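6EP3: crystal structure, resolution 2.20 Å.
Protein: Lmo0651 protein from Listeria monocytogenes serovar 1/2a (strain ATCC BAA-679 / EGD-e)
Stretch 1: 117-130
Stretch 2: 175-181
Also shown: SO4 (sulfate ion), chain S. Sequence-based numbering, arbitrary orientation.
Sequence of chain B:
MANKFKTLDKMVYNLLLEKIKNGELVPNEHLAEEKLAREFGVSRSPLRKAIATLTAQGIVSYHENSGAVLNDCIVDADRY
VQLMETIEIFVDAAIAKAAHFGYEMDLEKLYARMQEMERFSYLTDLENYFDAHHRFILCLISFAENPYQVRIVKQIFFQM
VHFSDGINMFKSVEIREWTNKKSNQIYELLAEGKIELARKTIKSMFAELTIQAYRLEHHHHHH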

# COMPACT_ATOMS: atom_id res chain seq x y z
N MET B 117 16.60 5.61 -18.29
CA MET B 117 17.66 5.34 -17.33
C MET B 117 19.03 5.60 -17.94
O MET B 117 19.86 6.30 -17.36
N GLU B 118 19.28 5.00 -19.11
CA GLU B 118 20.56 5.20 -19.79
C GLU B 118 20.84 6.68 -20.01
O GLU B 118 21.96 7.16 -19.79
N ARG B 119 19.83 7.43 -20.47
CA ARG B 119 20.02 8.84 -20.80
C ARG B 119 20.37 9.65 -19.56
O ARG B 119 21.30 10.47 -19.59
N PHE B 120 19.63 9.46 -18.48
CA PHE B 120 19.89 10.24 -17.28
C PHE B 120 21.21 9.84 -16.63
O PHE B 120 21.89 10.69 -16.04
N SER B 121 21.62 8.58 -16.77
CA SER B 121 22.96 8.20 -16.31
C SER B 121 24.04 8.87 -17.15
O SER B 121 25.07 9.29 -16.62
N TYR B 122 23.81 8.97 -18.46
CA TYR B 122 24.78 9.66 -19.32
C TYR B 122 24.86 11.14 -18.97
O TYR B 122 25.95 11.73 -19.00
N LEU B 123 23.73 11.75 -18.63
CA LEU B 123 23.69 13.16 -18.29
C LEU B 123 24.09 13.45 -16.85
O LEU B 123 24.20 14.62 -16.48
N THR B 124 24.26 12.41 -16.02
CA THR B 124 24.61 12.58 -14.60
C THR B 124 23.55 13.41 -13.88
O THR B 124 23.84 14.35 -13.14
N ASP B 125 22.29 13.05 -14.11
CA ASP B 125 21.13 13.65 -13.46
C ASP B 125 20.63 12.62 -12.46
O ASP B 125 19.90 11.69 -12.82
N LEU B 126 21.04 12.77 -11.19
CA LEU B 126 20.84 11.71 -10.21
C LEU B 126 19.37 11.54 -9.84
O LEU B 126 18.87 10.41 -9.77
N GLU B 127 18.67 12.65 -9.59
CA GLU B 127 17.26 12.55 -9.22
C GLU B 127 16.44 11.94 -10.34
O GLU B 127 15.59 11.06 -10.10
N ASN B 128 16.68 12.38 -11.57
CA ASN B 128 15.93 11.83 -12.69
C ASN B 128 16.32 10.38 -12.96
O ASN B 128 15.47 9.58 -13.36
N TYR B 129 17.57 10.00 -12.70
CA TYR B 129 17.96 8.60 -12.85
C TYR B 129 17.26 7.72 -11.82
O TYR B 129 16.82 6.61 -12.15
N PHE B 130 17.19 8.18 -10.57
CA PHE B 130 16.44 7.45 -9.55
C PHE B 130 14.98 7.29 -9.96
O PHE B 130 14.42 6.18 -9.89
N ILE B 175 27.93 1.54 -10.50
CA ILE B 175 26.66 0.97 -10.06
C ILE B 175 25.54 1.36 -11.01
O ILE B 175 24.68 0.54 -11.34
N ARG B 176 25.54 2.61 -11.47
CA ARG B 176 24.50 3.03 -12.41
C ARG B 176 24.56 2.22 -13.70
O ARG B 176 23.53 1.76 -14.21
N GLU B 177 25.76 2.02 -14.24
CA GLU B 177 25.91 1.29 -15.49
C GLU B 177 25.57 -0.18 -15.31
O GLU B 177 24.97 -0.80 -16.19
N TRP B 178 25.92 -0.76 -14.16
CA TRP B 178 25.54 -2.13 -13.88
C TRP B 178 24.02 -2.27 -13.81
O TRP B 178 23.45 -3.23 -14.35
N THR B 179 23.35 -1.32 -13.15
CA THR B 179 21.90 -1.37 -13.06
C THR B 179 21.26 -1.21 -14.43
O THR B 179 20.27 -1.88 -14.75
N ASN B 180 21.81 -0.33 -15.27
CA ASN B 180 21.29 -0.17 -16.62
C ASN B 180 21.46 -1.46 -17.43
O ASN B 180 20.55 -1.88 -18.16
N LYS B 181 22.63 -2.10 -17.31
CA LYS B 181 22.86 -3.36 -18.00
C LYS B 181 21.90 -4.44 -17.53
O LYS B 181 21.38 -5.22 -18.33

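Helix 117-123 runs nearly antiparallel to helix 175-181 (166° between axes, 10.1 Å at closest approach), and the 446 Å² buried between the stretches centres on Arg176, Asn180 and Tyr129. Arg176, with 119 Å² covered, points toward stretch 1 with chi1 to chi3 m, t, m. This course lays its CD over one face of the Tyr129 ring, 3.7 Å from the centroid and 14° off the normal, a CH-pi contact. The guanidinium continues to Ser121: Arg176 NE donates to Ser121 OG (2.9 Å, 166°), which lies at the edge of the guanidinium, near its plane, while the bond from Arg176 NH2 to Ser121 O is weak (3.3 Å, 140°). A water accepts from Arg176 NH2 at 3.1 Å and lies 2.7 Å from Thr124 OG1, bridging the two; Arg176 NH1 is satisfied elsewhere in the structure.

Asn180 (m, chi2 -10°) leaves its CA sideways, yet its amide enters a hole formed by Met117, Glu118, Ser121 and Tyr129. Its ND2 lies 3.5 Å from Ser121 CB, and its OD1 3.7 Å from Met117 CE. Tyr129 (t, chi2 82°) points toward stretch 2, and its OH donates to Asn180 OD1 at 2.8 Å. The same OH lies 3.5 Å from Thr179 CB. Away from this interface, Arg119 NH1 donates to sulfate O2 at 2.9 Å.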

# COMPACT_ATOMS: atom_id res chain seq x y z
CB MET B 117 17.57 3.90 -16.83
CG MET B 117 16.49 3.65 -15.82
SD MET B 117 16.19 1.89 -15.79
CE MET B 117 17.45 1.43 -14.62
CB GLU B 118 20.57 4.46 -21.12
CG GLU B 118 21.15 3.06 -21.07
CD GLU B 118 21.04 2.34 -22.39
OE1 GLU B 118 19.98 2.47 -23.05
OE2 GLU B 118 22.00 1.65 -22.78
CB ARG B 119 18.75 9.38 -21.46
CG ARG B 119 18.78 10.89 -21.66
CD ARG B 119 17.69 11.33 -22.62
NE ARG B 119 16.40 11.54 -21.96
CZ ARG B 119 15.97 12.72 -21.53
NH1 ARG B 119 16.73 13.80 -21.69
NH2 ARG B 119 14.78 12.83 -20.95
CB PHE B 120 18.72 10.12 -16.31
CG PHE B 120 17.51 10.92 -16.74
CD1 PHE B 120 17.65 12.25 -17.10
CD2 PHE B 120 16.26 10.33 -16.82
CE1 PHE B 120 16.55 12.99 -17.51
CE2 PHE B 120 15.16 11.06 -17.23
CZ PHE B 120 15.30 12.39 -17.57
CB SER B 121 23.12 6.68 -16.35
OG SER B 121 24.37 6.30 -15.80
CB TYR B 122 24.41 9.46 -20.79
CG TYR B 122 25.20 10.30 -21.75
CD1 TYR B 122 26.45 9.89 -22.20
CD2 TYR B 122 24.70 11.51 -22.23
CE1 TYR B 122 27.19 10.66 -23.08
CE2 TYR B 122 25.43 12.28 -23.11
CZ TYR B 122 26.67 11.86 -23.53
OH TYR B 122 27.39 12.63 -24.42
CB LEU B 123 22.30 13.74 -18.56
CG LEU B 123 21.80 13.72 -20.00
CD1 LEU B 123 20.34 14.13 -20.04
CD2 LEU B 123 22.65 14.63 -20.88
CB THR B 124 26.00 13.19 -14.42
OG1 THR B 124 26.90 12.62 -15.38
CG2 THR B 124 26.54 12.91 -13.02
CB ASP B 125 20.06 14.01 -14.49
CG ASP B 125 18.96 14.88 -13.92
OD1 ASP B 125 18.71 14.82 -12.69
OD2 ASP B 125 18.33 15.62 -14.71
CB LEU B 126 21.65 12.00 -8.95
CG LEU B 126 22.87 11.13 -8.68
CD1 LEU B 126 23.43 11.48 -7.33
CD2 LEU B 126 22.49 9.66 -8.74
CB GLU B 127 16.72 13.94 -8.85
CG GLU B 127 17.25 14.51 -7.53
CD GLU B 127 18.74 14.79 -7.56
OE1 GLU B 127 19.28 15.04 -8.66
OE2 GLU B 127 19.36 14.77 -6.48
CB ASN B 128 16.14 12.69 -13.93
CG ASN B 128 15.28 13.93 -13.91
OD1 ASN B 128 14.11 13.89 -13.53
ND2 ASN B 128 15.86 15.06 -14.33
CB TYR B 129 19.48 8.45 -12.75
CG TYR B 129 19.92 7.01 -12.84
CD1 TYR B 129 20.06 6.38 -14.06
CD2 TYR B 129 20.18 6.28 -11.69
CE1 TYR B 129 20.45 5.05 -14.14
CE2 TYR B 129 20.57 4.95 -11.75
CZ TYR B 129 20.70 4.35 -12.98
OH TYR B 129 21.10 3.03 -13.04
CB PHE B 130 16.55 8.20 -8.21
CG PHE B 130 16.44 7.32 -6.99
CD1 PHE B 130 17.00 6.05 -6.97
CD2 PHE B 130 15.79 7.77 -5.86
CE1 PHE B 130 16.89 5.25 -5.84
CE2 PHE B 130 15.68 6.98 -4.72
CZ PHE B 130 16.24 5.72 -4.71
CB ILE B 175 26.35 1.39 -8.61
CG1 ILE B 175 27.30 0.70 -7.63
CG2 ILE B 175 24.92 1.06 -8.24
CD1 ILE B 175 27.07 1.10 -6.20
CB ARG B 176 24.64 4.52 -12.73
CG ARG B 176 24.22 5.43 -11.61
CD ARG B 176 23.73 6.77 -12.14
NE ARG B 176 24.66 7.37 -13.09
CZ ARG B 176 25.66 8.18 -12.75
NH1 ARG B 176 25.86 8.48 -11.47
NH2 ARG B 176 26.45 8.69 -13.68
CB GLU B 177 27.32 1.45 -16.04
CG GLU B 177 27.59 2.84 -16.60
CD GLU B 177 29.01 3.01 -17.07
OE1 GLU B 177 29.83 2.09 -16.87
OE2 GLU B 177 29.31 4.07 -17.66
CB TRP B 178 26.20 -2.61 -12.59
CG TRP B 178 25.91 -4.03 -12.27
CD1 TRP B 178 26.64 -5.12 -12.66
CD2 TRP B 178 24.82 -4.53 -11.50
NE1 TRP B 178 26.06 -6.27 -12.18
CE2 TRP B 178 24.95 -5.94 -11.46
CE3 TRP B 178 23.75 -3.93 -10.83
CZ2 TRP B 178 24.04 -6.75 -10.78
CZ3 TRP B 178 22.85 -4.74 -10.15
CH2 TRP B 178 23.00 -6.13 -10.14
CB THR B 179 21.40 -0.31 -12.09
OG1 THR B 179 22.10 -0.42 -10.84
CG2 THR B 179 19.91 -0.46 -11.83
CB ASN B 180 21.99 0.99 -17.33
CG ASN B 180 21.71 2.33 -16.67
OD1 ASN B 180 20.86 2.44 -15.79
ND2 ASN B 180 22.42 3.36 -17.12
CB LYS B 181 24.31 -3.82 -17.80
CG LYS B 181 24.57 -5.26 -18.23
CD LYS B 181 26.05 -5.62 -18.13
CE LYS B 181 26.48 -5.78 -16.68
NZ LYS B 181 27.96 -6.00 -16.56
S SO4 S . 14.08 16.90 -21.95
O1 SO4 S . 13.21 16.52 -20.85
O2 SO4 S . 15.42 16.36 -21.72
O3 SO4 S . 14.15 18.35 -22.05
O4 SO4 S . 13.55 16.36 -23.20
O HOH W 1 28.57 10.80 -14.41